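Local coordinates for alpha-1,2-mannosidase (Bacteroides thetaiotaomicron, PDB 2WW2), which hydrolyses alpha-mannosidic linkages with inversion of configuration, as a calcium-dependent glycoside hydrolase of family 92 from a human gut symbiont, at residues D390-K394 and G395-V399; E303-S306 and Q307-V311; G466-D469 and I470-Y474; A414-A417 and E418-S421. One frame throughout, in Å; residues are numbered along the deposited sequence.

How the contacts relate
All four contacts are local, each closed between adjoining segments, and they follow one another along the family 92 catalytic region without nesting or crossing. Contact 2 comes first, turning strand 299-304 back into strand 310-313 as a hairpin. Contact 1 then ends helix 383-393 and starts the connection to helix 401-413. Contact 4 shapes the loop that leaves helix 401-413 on the way to helix 427-433. Contact 3 comes last, opening helix 468-475 directly after helix 444-465. Contacts 3 and 4 approach each other most closely, their nearest atoms about 8 Å apart, whereas the centres of contacts 2 and 3 are about 40 Å apart. Helix 444-465 borders both contact 1 and contact 3.

Contact 1: residues D390-K394 and G395-V399; sequences DAWMK and GIQTV
The amide of Gln397 stacks on one face of the Trp392 indole, the two planes 17° apart although the side chains run at about a right angle. Gln397 CG lies 3.6 Å from the centroid of the Trp392 six-membered ring and near its normal, a CH-pi contact. The chain, extended beyond CG, carries the amide over the pyrrole part, and from there Gln397 NE2 donates to the backbone Trp392 O at 3.0 Å, nearly straight at 168°. At the ring edge, in plane, Val399 O is 3.4 Å from Trp392 CZ3. The indole has swung to the carbonyl side of its own backbone, CG anti to N (chi1 -168°), which brings it over Gln397. Trp392 O also accepts Gly395 N (3.1 Å), from the opposite face of its plane. Together with Ile396 N to Ala391 O (3.0 Å), this bond makes a Schellman motif that ends helix 383-393, Gly395 being the C-prime residue at positive phi. With an alanine at Trp392 the indole face is gone, and the Gln397 amide, held then by its bond to the backbone O, would probably be freer to turn. Farther out, Phe461 of helix 444-465 meets the indole edge-to-face, while Lys394 NZ bridges to Asp390 OD2 (3.0 Å) and hydrogen-bonds to the hydroxyls of Thr343 and Tyr652.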
ATOM      1  N   ASP A 390      28.448  22.973  16.931  1.00  7.22           N
ATOM      2  CA  ASP A 390      28.815  22.957  15.518  1.00  7.57           C
ATOM      3  C   ASP A 390      29.563  24.248  15.174  1.00  8.24           C
ATOM      4  O   ASP A 390      30.620  24.219  14.496  1.00  8.01           O
ATOM      5  CB  ASP A 390      27.586  22.777  14.615  1.00  8.03           C
ATOM      6  CG  ASP A 390      27.964  22.638  13.146  1.00  9.37           C
ATOM      7  OD1 ASP A 390      28.698  21.672  12.808  1.00 10.16           O
ATOM      8  OD2 ASP A 390      27.545  23.497  12.330  1.00 10.32           O
ATOM      9  N   ALA A 391      29.035  25.383  15.647  1.00  7.71           N
ATOM     10  CA  ALA A 391      29.673  26.679  15.384  1.00  7.71           C
ATOM     11  C   ALA A 391      31.042  26.730  16.035  1.00  7.73           C
ATOM     12  O   ALA A 391      32.026  27.115  15.402  1.00  7.91           O
ATOM     13  CB  ALA A 391      28.805  27.824  15.889  1.00  7.35           C
ATOM     14  N   TRP A 392      31.114  26.302  17.288  1.00  7.44           N
ATOM     15  CA  TRP A 392      32.366  26.370  18.036  1.00  8.18           C
ATOM     16  C   TRP A 392      33.473  25.593  17.325  1.00  8.80           C
ATOM     17  O   TRP A 392      34.625  26.050  17.264  1.00  9.32           O
ATOM     18  CB  TRP A 392      32.154  25.815  19.443  1.00  7.63           C
ATOM     19  CG  TRP A 392      33.292  26.099  20.386  1.00  8.61           C
ATOM     20  CD1 TRP A 392      34.388  25.318  20.604  1.00  9.90           C
ATOM     21  CD2 TRP A 392      33.435  27.239  21.243  1.00  8.67           C
ATOM     22  NE1 TRP A 392      35.205  25.898  21.547  1.00  8.55           N
ATOM     23  CE2 TRP A 392      34.638  27.077  21.957  1.00 11.02           C
ATOM     24  CE3 TRP A 392      32.657  28.374  21.481  1.00  9.34           C
ATOM     25  CZ2 TRP A 392      35.099  28.027  22.881  1.00 10.50           C
ATOM     26  CZ3 TRP A 392      33.109  29.316  22.405  1.00  9.17           C
ATOM     27  CH2 TRP A 392      34.314  29.130  23.094  1.00  9.35           C
ATOM     28  N   MET A 393      33.128  24.421  16.794  1.00  9.17           N
ATOM     29  CA  MET A 393      34.145  23.556  16.202  1.00 10.44           C
ATOM     30  C   MET A 393      34.590  24.070  14.844  1.00 10.57           C
ATOM     31  O   MET A 393      35.555  23.569  14.272  1.00 11.53           O
ATOM     32  CB  MET A 393      33.646  22.123  16.090  1.00 10.24           C
ATOM     33  CG  MET A 393      33.324  21.502  17.437  1.00 10.97           C
ATOM     34  SD  MET A 393      34.691  21.641  18.605  1.00 15.02           S
ATOM     35  CE  MET A 393      33.881  21.108  20.088  1.00 13.41           C
ATOM     36  N   LYS A 394      33.873  25.072  14.340  1.00 10.57           N
ATOM     37  CA  LYS A 394      34.185  25.709  13.084  1.00  9.75           C
ATOM     38  C   LYS A 394      34.804  27.082  13.318  1.00 10.71           C
ATOM     39  O   LYS A 394      34.945  27.874  12.377  1.00 10.77           O
ATOM     40  CB  LYS A 394      32.910  25.850  12.236  1.00  9.51           C
ATOM     41  CG  LYS A 394      32.410  24.527  11.720  1.00  8.05           C
ATOM     42  CD  LYS A 394      31.017  24.621  11.106  1.00  7.54           C
ATOM     43  CE  LYS A 394      30.628  23.266  10.491  1.00  7.29           C
ATOM     44  NZ  LYS A 394      29.276  23.352   9.868  1.00  7.61           N
ATOM     45  N   GLY A 395      35.170  27.364  14.564  1.00 10.26           N
ATOM     46  CA  GLY A 395      35.887  28.598  14.882  1.00 10.87           C
ATOM     47  C   GLY A 395      34.991  29.800  15.121  1.00 10.39           C
ATOM     48  O   GLY A 395      35.471  30.922  15.213  1.00 10.09           O
ATOM     49  N   ILE A 396      33.684  29.559  15.228  1.00 10.59           N
ATOM     50  CA  ILE A 396      32.732  30.604  15.567  1.00 10.57           C
ATOM     51  C   ILE A 396      32.534  30.527  17.065  1.00 10.95           C
ATOM     52  O   ILE A 396      31.867  29.613  17.589  1.00 10.32           O
ATOM     53  CB  ILE A 396      31.397  30.382  14.830  1.00 11.03           C
ATOM     54  CG1 ILE A 396      31.650  30.392  13.319  1.00 11.20           C
ATOM     55  CG2 ILE A 396      30.376  31.442  15.230  1.00 11.82           C
ATOM     56  CD1 ILE A 396      30.445  29.978  12.479  1.00 10.41           C
ATOM     57  N   GLN A 397      33.163  31.471  17.758  1.00 11.39           N
ATOM     58  CA  GLN A 397      33.307  31.391  19.200  1.00 11.80           C
ATOM     59  C   GLN A 397      33.045  32.745  19.836  1.00 12.52           C
ATOM     60  O   GLN A 397      33.957  33.400  20.314  1.00 13.29           O
ATOM     61  CB  GLN A 397      34.710  30.864  19.551  1.00 11.20           C
ATOM     62  CG  GLN A 397      34.949  29.465  18.979  1.00 10.66           C
ATOM     63  CD  GLN A 397      36.319  28.894  19.303  1.00 11.62           C
ATOM     64  OE1 GLN A 397      37.175  29.576  19.872  1.00 12.50           O
ATOM     65  NE2 GLN A 397      36.523  27.615  18.970  1.00 10.83           N
ATOM     66  N   THR A 398      31.786  33.156  19.835  1.00 13.27           N
ATOM     67  CA  THR A 398      31.401  34.456  20.370  1.00 14.42           C
ATOM     68  C   THR A 398      30.862  34.344  21.791  1.00 14.84           C
ATOM     69  O   THR A 398      30.808  35.324  22.508  1.00 16.30           O
ATOM     70  CB  THR A 398      30.335  35.130  19.497  1.00 14.37           C
ATOM     71  OG1 THR A 398      29.201  34.264  19.355  1.00 15.26           O
ATOM     72  CG2 THR A 398      30.908  35.408  18.107  1.00 14.96           C
ATOM     73  N   VAL A 399      30.428  33.158  22.185  1.00 14.68           N
ATOM     74  CA  VAL A 399      29.948  32.948  23.544  1.00 14.08           C
ATOM     75  C   VAL A 399      31.114  32.619  24.480  1.00 14.11           C
ATOM     76  O   VAL A 399      32.185  32.185  24.040  1.00 14.01           O
ATOM     77  CB  VAL A 399      28.903  31.819  23.593  1.00 14.01           C
ATOM     78  CG1 VAL A 399      27.697  32.165  22.693  1.00 14.28           C
ATOM     79  CG2 VAL A 399      29.532  30.485  23.147  1.00 13.54           C
TER

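Contact 2: residues E303-S306 and Q307-V311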
ATOM      1  N   GLU A 303      16.963  45.650  17.211  1.00  9.99           N
ATOM      2  CA  GLU A 303      16.672  46.912  16.573  1.00 10.43           C
ATOM      3  C   GLU A 303      17.837  47.845  16.896  1.00 11.00           C
ATOM      4  O   GLU A 303      18.653  47.551  17.774  1.00 11.21           O
ATOM      5  CB  GLU A 303      15.334  47.455  17.123  1.00 10.79           C
ATOM      6  CG  GLU A 303      14.238  46.360  17.152  1.00 10.46           C
ATOM      7  CD  GLU A 303      12.847  46.870  17.521  1.00 11.07           C
ATOM      8  OE1 GLU A 303      12.478  47.984  17.112  1.00 11.67           O
ATOM      9  OE2 GLU A 303      12.110  46.125  18.197  1.00 10.49           O
ATOM     10  N   PHE A 304      17.941  48.952  16.179  1.00 10.77           N
ATOM     11  CA  PHE A 304      19.020  49.885  16.455  1.00 12.01           C
ATOM     12  C   PHE A 304      18.460  51.159  17.038  1.00 12.17           C
ATOM     13  O   PHE A 304      17.665  51.843  16.400  1.00 12.08           O
ATOM     14  CB  PHE A 304      19.837  50.155  15.198  1.00 11.52           C
ATOM     15  CG  PHE A 304      20.564  48.941  14.696  1.00 13.99           C
ATOM     16  CD1 PHE A 304      21.766  48.556  15.277  1.00 14.45           C
ATOM     17  CD2 PHE A 304      20.048  48.185  13.655  1.00 15.54           C
ATOM     18  CE1 PHE A 304      22.443  47.439  14.824  1.00 15.19           C
ATOM     19  CE2 PHE A 304      20.710  47.058  13.197  1.00 16.74           C
ATOM     20  CZ  PHE A 304      21.922  46.686  13.795  1.00 16.56           C
ATOM     21  N   ASP A 305      18.893  51.470  18.254  1.00 12.74           N
ATOM     22  CA  ASP A 305      18.349  52.601  18.995  1.00 13.93           C
ATOM     23  C   ASP A 305      18.802  53.954  18.425  1.00 14.30           C
ATOM     24  O   ASP A 305      19.419  54.001  17.367  1.00 13.96           O
ATOM     25  CB  ASP A 305      18.707  52.469  20.480  1.00 13.86           C
ATOM     26  CG  ASP A 305      20.194  52.682  20.760  1.00 14.98           C
ATOM     27  OD1 ASP A 305      20.967  53.086  19.863  1.00 15.76           O
ATOM     28  OD2 ASP A 305      20.593  52.430  21.909  1.00 15.16           O
ATOM     29  N   SER A 306      18.488  55.047  19.116  1.00 15.30           N
ATOM     30  CA  SER A 306      18.822  56.387  18.593  1.00 16.68           C
ATOM     31  C   SER A 306      20.326  56.603  18.445  1.00 17.02           C
ATOM     32  O   SER A 306      20.754  57.419  17.634  1.00 17.50           O
ATOM     33  CB  SER A 306      18.205  57.503  19.439  1.00 17.01           C
ATOM     34  OG  SER A 306      18.691  57.457  20.765  1.00 18.55           O
ATOM     35  N   GLN A 307      21.124  55.855  19.204  1.00 17.27           N
ATOM     36  CA  GLN A 307      22.579  55.955  19.118  1.00 17.86           C
ATOM     37  C   GLN A 307      23.149  54.975  18.098  1.00 17.41           C
ATOM     38  O   GLN A 307      24.370  54.873  17.933  1.00 16.95           O
ATOM     39  CB  GLN A 307      23.221  55.701  20.480  1.00 18.37           C
ATOM     40  CG  GLN A 307      23.607  56.951  21.251  1.00 22.78           C
ATOM     41  CD  GLN A 307      22.599  58.069  21.102  1.00 28.44           C
ATOM     42  OE1 GLN A 307      21.486  57.995  21.629  1.00 32.20           O
ATOM     43  NE2 GLN A 307      22.985  59.124  20.385  1.00 30.18           N
ATOM     44  N   GLY A 308      22.270  54.240  17.424  1.00 16.37           N
ATOM     45  CA  GLY A 308      22.705  53.251  16.447  1.00 15.72           C
ATOM     46  C   GLY A 308      23.138  51.923  17.045  1.00 15.31           C
ATOM     47  O   GLY A 308      23.709  51.091  16.353  1.00 16.07           O
ATOM     48  N   ASN A 309      22.865  51.711  18.326  1.00 14.72           N
ATOM     49  CA  ASN A 309      23.296  50.485  18.993  1.00 14.14           C
ATOM     50  C   ASN A 309      22.203  49.425  19.009  1.00 13.35           C
ATOM     51  O   ASN A 309      21.028  49.764  19.145  1.00 13.14           O
ATOM     52  CB  ASN A 309      23.741  50.796  20.417  1.00 14.21           C
ATOM     53  CG  ASN A 309      24.928  51.711  20.447  1.00 15.26           C
ATOM     54  OD1 ASN A 309      25.834  51.569  19.632  1.00 16.43           O
ATOM     55  ND2 ASN A 309      24.934  52.665  21.378  1.00 14.81           N
ATOM     56  N   PRO A 310      22.589  48.142  18.864  1.00 12.56           N
ATOM     57  CA  PRO A 310      21.598  47.059  18.808  1.00 12.24           C
ATOM     58  C   PRO A 310      20.954  46.843  20.168  1.00 11.87           C
ATOM     59  O   PRO A 310      21.657  46.707  21.173  1.00 11.96           O
ATOM     60  CB  PRO A 310      22.426  45.825  18.413  1.00 12.05           C
ATOM     61  CG  PRO A 310      23.845  46.148  18.912  1.00 12.43           C
ATOM     62  CD  PRO A 310      23.980  47.653  18.774  1.00 12.63           C
ATOM     63  N   VAL A 311      19.627  46.838  20.200  1.00 11.01           N
ATOM     64  CA  VAL A 311      18.882  46.552  21.412  1.00 10.39           C
ATOM     65  C   VAL A 311      17.728  45.626  21.035  1.00 10.15           C
ATOM     66  O   VAL A 311      17.358  45.520  19.855  1.00  9.93           O
ATOM     67  CB  VAL A 311      18.313  47.840  22.070  1.00 10.39           C
ATOM     68  CG1 VAL A 311      19.431  48.671  22.683  1.00  9.71           C
ATOM     69  CG2 VAL A 311      17.528  48.679  21.048  1.00  8.52           C
TER
HETATM   70  O   HOH W   1      22.824  53.042  23.018  1.00 19.39           O
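Phe304 and Pro310 sit opposite each other as a non-hydrogen-bonded pair of an antiparallel beta hairpin, their side chains on the same face and crossing obliquely, with Phe304 CE1 3.9 Å from Pro310 CB. Glu303 and Val311, the neighbouring hydrogen-bonded pair, put theirs on the other face. There Val311 CG2 comes against Asp305 CB, while the Glu303 carboxylate leads off to Ser236, Asn246 and the backbone N of Phe237. The reversal is a type I turn from Asp305 to Gly308 followed by a G1 bulge: Gly308 N donates to Asp305 O (2.9 Å), Asp305 N to Asn309 O (2.9 Å), and Gly308 has positive phi, where a side chain would press on the preceding carbonyl.

Asp305 organises the loop through its side chain. Its CG lies between the backbone N and carbonyl carbon (chi1 70°), a position that directs OD1 over the turn. Asn309 N reaches Asp305 OD1 at 2.8 Å from above the carboxylate plane, and Gln307 N adds a weak bond to the same oxygen. At the outer corner Ser306 OG donates to Gln307 OE1 (3.0 Å), the Gln307 chain bending at chi2 to meet it. Asp305 and Asn309 lie side by side and point the same way, their carboxylate and amide planes 60° apart. One water spans their ends, donating to Asp305 OD2 at 2.6 Å and accepting from Asn309 ND2 at 2.7 Å.

Contact 3: residues G466-D469 and I470-Y474; sequences GKQD and IADQY
Gln468 and Asp472, one turn apart on helix 468-475, are joined side chain to side chain: Gln468 NE2 donates to Asp472 OD1 at 2.8 Å with an N-H...O angle of 160°. The acceptor lies in the amide plane of Gln468, but the nitrogen comes to OD1 from above the carboxylate plane. Two torsions set this up: CG is anti to the backbone N, and the chain then bends at chi2 (63°), turning the amide along the helix toward Asp472.

The close-fitting part is the backbone of the first turn, where Lys467, at the N-cap position, accepts Ala471 N on its O (2.9 Å) and Gln468 O accepts Asp472 N (2.8 Å). Buried Ala471 touches Glu463, and Ile470 packs on Ala462, both of helix 444-465. By contrast, the side chains of Asp469 and Gln473 lie on the solvent side, and it is the backbone bond of Gln473 N to Asp469 O (3.0 Å) that joins these two residues. A leucine in place of Gln468 has no amide to offer Asp472 OD1, and the carboxylate would probably be freer to rotate. Since Gln468 NE2 also hydrogen-bonds Glu463 OE2, one neutral amide serves two carboxylates, and it may thereby soften their mutual repulsion.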
ATOM      1  N   GLY A 466      39.423  21.280  27.306  1.00 10.57           N
ATOM      2  CA  GLY A 466      40.372  20.620  28.198  1.00 10.18           C
ATOM      3  C   GLY A 466      39.680  20.061  29.431  1.00 11.00           C
ATOM      4  O   GLY A 466      40.343  19.635  30.392  1.00 10.98           O
ATOM      5  N   LYS A 467      38.348  20.077  29.441  1.00 10.53           N
ATOM      6  CA  LYS A 467      37.613  19.507  30.578  1.00 11.59           C
ATOM      7  C   LYS A 467      37.317  18.016  30.375  1.00 11.72           C
ATOM      8  O   LYS A 467      36.173  17.609  30.150  1.00 10.30           O
ATOM      9  CB  LYS A 467      36.336  20.299  30.858  1.00 11.77           C
ATOM     10  CG  LYS A 467      36.591  21.776  31.173  1.00 13.94           C
ATOM     11  CD  LYS A 467      35.281  22.562  31.124  1.00 17.56           C
ATOM     12  CE  LYS A 467      35.493  24.051  31.417  1.00 19.42           C
ATOM     13  NZ  LYS A 467      36.074  24.267  32.778  1.00 20.91           N
ATOM     14  N   GLN A 468      38.366  17.202  30.476  1.00 12.22           N
ATOM     15  CA  GLN A 468      38.295  15.792  30.111  1.00 13.14           C
ATOM     16  C   GLN A 468      37.362  14.945  30.980  1.00 13.39           C
ATOM     17  O   GLN A 468      36.726  14.017  30.479  1.00 13.95           O
ATOM     18  CB  GLN A 468      39.698  15.171  30.103  1.00 13.83           C
ATOM     19  CG  GLN A 468      39.759  13.854  29.345  1.00 15.79           C
ATOM     20  CD  GLN A 468      39.435  14.036  27.882  1.00 18.24           C
ATOM     21  OE1 GLN A 468      40.039  14.871  27.208  1.00 19.06           O
ATOM     22  NE2 GLN A 468      38.460  13.270  27.379  1.00 20.03           N
ATOM     23  N   ASP A 469      37.266  15.254  32.266  1.00 13.37           N
ATOM     24  CA  ASP A 469      36.362  14.508  33.142  1.00 14.10           C
ATOM     25  C   ASP A 469      34.911  14.677  32.702  1.00 13.11           C
ATOM     26  O   ASP A 469      34.161  13.705  32.569  1.00 13.09           O
ATOM     27  CB  ASP A 469      36.520  14.955  34.597  1.00 14.95           C
ATOM     28  CG  ASP A 469      37.771  14.393  35.246  1.00 18.78           C
ATOM     29  OD1 ASP A 469      38.288  13.360  34.749  1.00 22.64           O
ATOM     30  OD2 ASP A 469      38.241  14.976  36.253  1.00 21.36           O
ATOM     31  N   ILE A 470      34.511  15.918  32.469  1.00 12.62           N
ATOM     32  CA  ILE A 470      33.166  16.180  31.962  1.00 12.08           C
ATOM     33  C   ILE A 470      32.981  15.567  30.572  1.00 11.59           C
ATOM     34  O   ILE A 470      31.922  14.989  30.267  1.00 10.82           O
ATOM     35  CB  ILE A 470      32.853  17.691  31.955  1.00 12.58           C
ATOM     36  CG1 ILE A 470      32.772  18.207  33.404  1.00 13.30           C
ATOM     37  CG2 ILE A 470      31.545  17.975  31.188  1.00 13.08           C
ATOM     38  CD1 ILE A 470      32.691  19.728  33.521  1.00 15.48           C
ATOM     39  N   ALA A 471      34.002  15.675  29.725  1.00 10.88           N
ATOM     40  CA  ALA A 471      33.916  15.040  28.395  1.00 10.54           C
ATOM     41  C   ALA A 471      33.669  13.530  28.512  1.00 10.52           C
ATOM     42  O   ALA A 471      32.783  12.982  27.860  1.00 10.11           O
ATOM     43  CB  ALA A 471      35.165  15.327  27.562  1.00 10.14           C
ATOM     44  N   ASP A 472      34.450  12.853  29.346  1.00 10.72           N
ATOM     45  CA  ASP A 472      34.265  11.414  29.533  1.00 11.68           C
ATOM     46  C   ASP A 472      32.882  11.083  30.125  1.00 11.75           C
ATOM     47  O   ASP A 472      32.266  10.093  29.749  1.00 12.31           O
ATOM     48  CB  ASP A 472      35.410  10.813  30.377  1.00 12.02           C
ATOM     49  CG  ASP A 472      36.789  10.971  29.705  1.00 13.55           C
ATOM     50  OD1 ASP A 472      36.867  11.232  28.481  1.00 16.51           O
ATOM     51  OD2 ASP A 472      37.802  10.835  30.401  1.00 16.87           O
ATOM     52  N   GLN A 473      32.368  11.918  31.023  1.00 12.12           N
ATOM     53  CA  GLN A 473      31.000  11.702  31.533  1.00 12.88           C
ATOM     54  C   GLN A 473      29.990  11.670  30.382  1.00 12.00           C
ATOM     55  O   GLN A 473      29.055  10.864  30.368  1.00 12.06           O
ATOM     56  CB  GLN A 473      30.581  12.804  32.494  1.00 12.50           C
ATOM     57  CG  GLN A 473      31.159  12.701  33.887  1.00 17.69           C
ATOM     58  CD  GLN A 473      30.868  13.952  34.684  1.00 20.82           C
ATOM     59  OE1 GLN A 473      31.775  14.576  35.238  1.00 26.62           O
ATOM     60  NE2 GLN A 473      29.607  14.349  34.714  1.00 22.19           N
ATOM     61  N   TYR A 474      30.169  12.576  29.427  1.00 11.22           N
ATOM     62  CA  TYR A 474      29.209  12.714  28.354  1.00 10.46           C
ATOM     63  C   TYR A 474      29.438  11.722  27.222  1.00 10.14           C
ATOM     64  O   TYR A 474      28.478  11.247  26.618  1.00  9.74           O
ATOM     65  CB  TYR A 474      29.110  14.181  27.875  1.00 10.68           C
ATOM     66  CG  TYR A 474      28.142  14.960  28.738  1.00 10.85           C
ATOM     67  CD1 TYR A 474      26.803  15.077  28.374  1.00 12.39           C
ATOM     68  CD2 TYR A 474      28.555  15.541  29.941  1.00  9.28           C
ATOM     69  CE1 TYR A 474      25.899  15.754  29.170  1.00 11.65           C
ATOM     70  CE2 TYR A 474      27.649  16.215  30.750  1.00 11.95           C
ATOM     71  CZ  TYR A 474      26.326  16.306  30.358  1.00 11.80           C
ATOM     72  OH  TYR A 474      25.424  16.983  31.137  1.00 13.15           O
TER

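Contact 4: residues A414-A417 and E418-S421; sequences ARHA and EIAS
The Arg415 guanidinium lies under Ala420, whose CA is 3.6 Å above the guanidinium plane and offset toward its rim, and the His416 imidazole lies under Ile419. Ile419 C is farther out over the same face of the guanidinium, and Ala417 C sits at its edge, in plane. Over one face of the His416 ring comes Ile419 CG1, 3.9 Å from the centroid and 26° off the normal, a CH-pi contact, while Glu418 CA lies at the ring edge in plane.

His416 ND1 accepts two successive backbone N-H groups, Glu418 N at 2.9 Å and Ile419 N at 3.1 Å. The first partner is tilted modestly from the ring plane, the second stands well out of it, 38°. The His416 chi1 of -168° turns the ring away from its own N and toward residues 418-419, where ND1 can hold the bend in the loop between helix 401-413 and helix 427-433. Backbone bonds from Ala414 to Arg424 and from His416 to Val422 close the loop further on.

Arg415 bends at chi2 and chi3 to grip His416 O side-on, through NE at 2.8 Å and NH2 at 3.0 Å, both in the carbonyl plane. NH1 of Arg415 forms a salt bridge with Asp425. Ile419 touches His375, and a glycerol, probably from the crystallisation liquor, lies about 3 Å from its side chain.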
ATOM      1  N   ALA A 414      17.742  19.303  33.606  1.00  9.87           N
ATOM      2  CA  ALA A 414      16.531  19.948  34.091  1.00 10.13           C
ATOM      3  C   ALA A 414      15.513  20.020  32.956  1.00  9.79           C
ATOM      4  O   ALA A 414      15.848  19.826  31.794  1.00  9.55           O
ATOM      5  CB  ALA A 414      16.831  21.354  34.599  1.00 10.04           C
ATOM      6  N   ARG A 415      14.269  20.314  33.312  1.00  9.65           N
ATOM      7  CA  ARG A 415      13.212  20.501  32.338  1.00  9.45           C
ATOM      8  C   ARG A 415      12.279  21.581  32.846  1.00  9.59           C
ATOM      9  O   ARG A 415      12.035  21.694  34.055  1.00  9.66           O
ATOM     10  CB  ARG A 415      12.422  19.203  32.135  1.00  9.61           C
ATOM     11  CG  ARG A 415      11.705  19.139  30.790  1.00  9.62           C
ATOM     12  CD  ARG A 415      10.416  18.332  30.883  1.00 10.11           C
ATOM     13  NE  ARG A 415       9.339  19.092  31.514  1.00 10.47           N
ATOM     14  CZ  ARG A 415       8.091  18.649  31.642  1.00 13.42           C
ATOM     15  NH1 ARG A 415       7.756  17.443  31.180  1.00 12.44           N
ATOM     16  NH2 ARG A 415       7.173  19.417  32.226  1.00 12.54           N
ATOM     17  N   HIS A 416      11.752  22.378  31.931  1.00  9.74           N
ATOM     18  CA  HIS A 416      10.774  23.394  32.292  1.00 10.51           C
ATOM     19  C   HIS A 416       9.584  22.735  32.995  1.00 11.14           C
ATOM     20  O   HIS A 416       9.166  21.618  32.631  1.00 11.17           O
ATOM     21  CB  HIS A 416      10.319  24.118  31.018  1.00 10.24           C
ATOM     22  CG  HIS A 416       9.534  25.364  31.269  1.00 10.60           C
ATOM     23  ND1 HIS A 416       8.205  25.343  31.634  1.00 11.35           N
ATOM     24  CD2 HIS A 416       9.875  26.673  31.150  1.00 12.53           C
ATOM     25  CE1 HIS A 416       7.769  26.586  31.760  1.00 14.74           C
ATOM     26  NE2 HIS A 416       8.762  27.413  31.461  1.00 14.29           N
ATOM     27  N   ALA A 417       9.044  23.418  34.000  1.00 11.62           N
ATOM     28  CA  ALA A 417       7.939  22.876  34.784  1.00 12.53           C
ATOM     29  C   ALA A 417       6.688  22.604  33.952  1.00 12.71           C
ATOM     30  O   ALA A 417       5.963  21.653  34.230  1.00 12.39           O
ATOM     31  CB  ALA A 417       7.606  23.807  35.978  1.00 12.88           C
ATOM     32  N   GLU A 418       6.428  23.439  32.944  1.00 13.02           N
ATOM     33  CA  GLU A 418       5.204  23.337  32.158  1.00 14.21           C
ATOM     34  C   GLU A 418       5.433  22.861  30.721  1.00 13.63           C
ATOM     35  O   GLU A 418       4.578  22.199  30.141  1.00 13.68           O
ATOM     36  CB  GLU A 418       4.467  24.699  32.107  1.00 15.20           C
ATOM     37  CG  GLU A 418       4.151  25.285  33.498  1.00 19.44           C
ATOM     38  CD  GLU A 418       3.372  24.315  34.357  1.00 25.82           C
ATOM     39  OE1 GLU A 418       2.623  23.495  33.776  1.00 29.51           O
ATOM     40  OE2 GLU A 418       3.496  24.362  35.612  1.00 29.53           O
ATOM     41  N   ILE A 419       6.582  23.194  30.149  1.00 12.15           N
ATOM     42  CA  ILE A 419       6.788  22.970  28.729  1.00 11.49           C
ATOM     43  C   ILE A 419       7.783  21.847  28.475  1.00 11.32           C
ATOM     44  O   ILE A 419       8.970  21.991  28.755  1.00 10.71           O
ATOM     45  CB  ILE A 419       7.306  24.242  28.088  1.00 11.44           C
ATOM     46  CG1 ILE A 419       6.433  25.425  28.529  1.00 10.86           C
ATOM     47  CG2 ILE A 419       7.367  24.075  26.551  1.00 12.08           C
ATOM     48  CD1 ILE A 419       6.922  26.787  27.988  1.00  9.03           C
ATOM     49  N   ALA A 420       7.301  20.726  27.946  1.00 10.35           N
ATOM     50  CA  ALA A 420       8.124  19.519  27.942  1.00 10.55           C
ATOM     51  C   ALA A 420       9.341  19.618  27.029  1.00 10.17           C
ATOM     52  O   ALA A 420      10.376  19.002  27.317  1.00 10.07           O
ATOM     53  CB  ALA A 420       7.284  18.269  27.619  1.00 10.91           C
ATOM     54  N   SER A 421       9.237  20.421  25.961  1.00  9.13           N
ATOM     55  CA  SER A 421      10.318  20.556  25.001  1.00  8.69           C
ATOM     56  C   SER A 421      11.444  21.501  25.461  1.00  8.54           C
ATOM     57  O   SER A 421      12.425  21.694  24.727  1.00  8.38           O
ATOM     58  CB  SER A 421       9.777  21.048  23.648  1.00  8.54           C
ATOM     59  OG  SER A 421       9.139  22.316  23.771  1.00  8.90           O
TER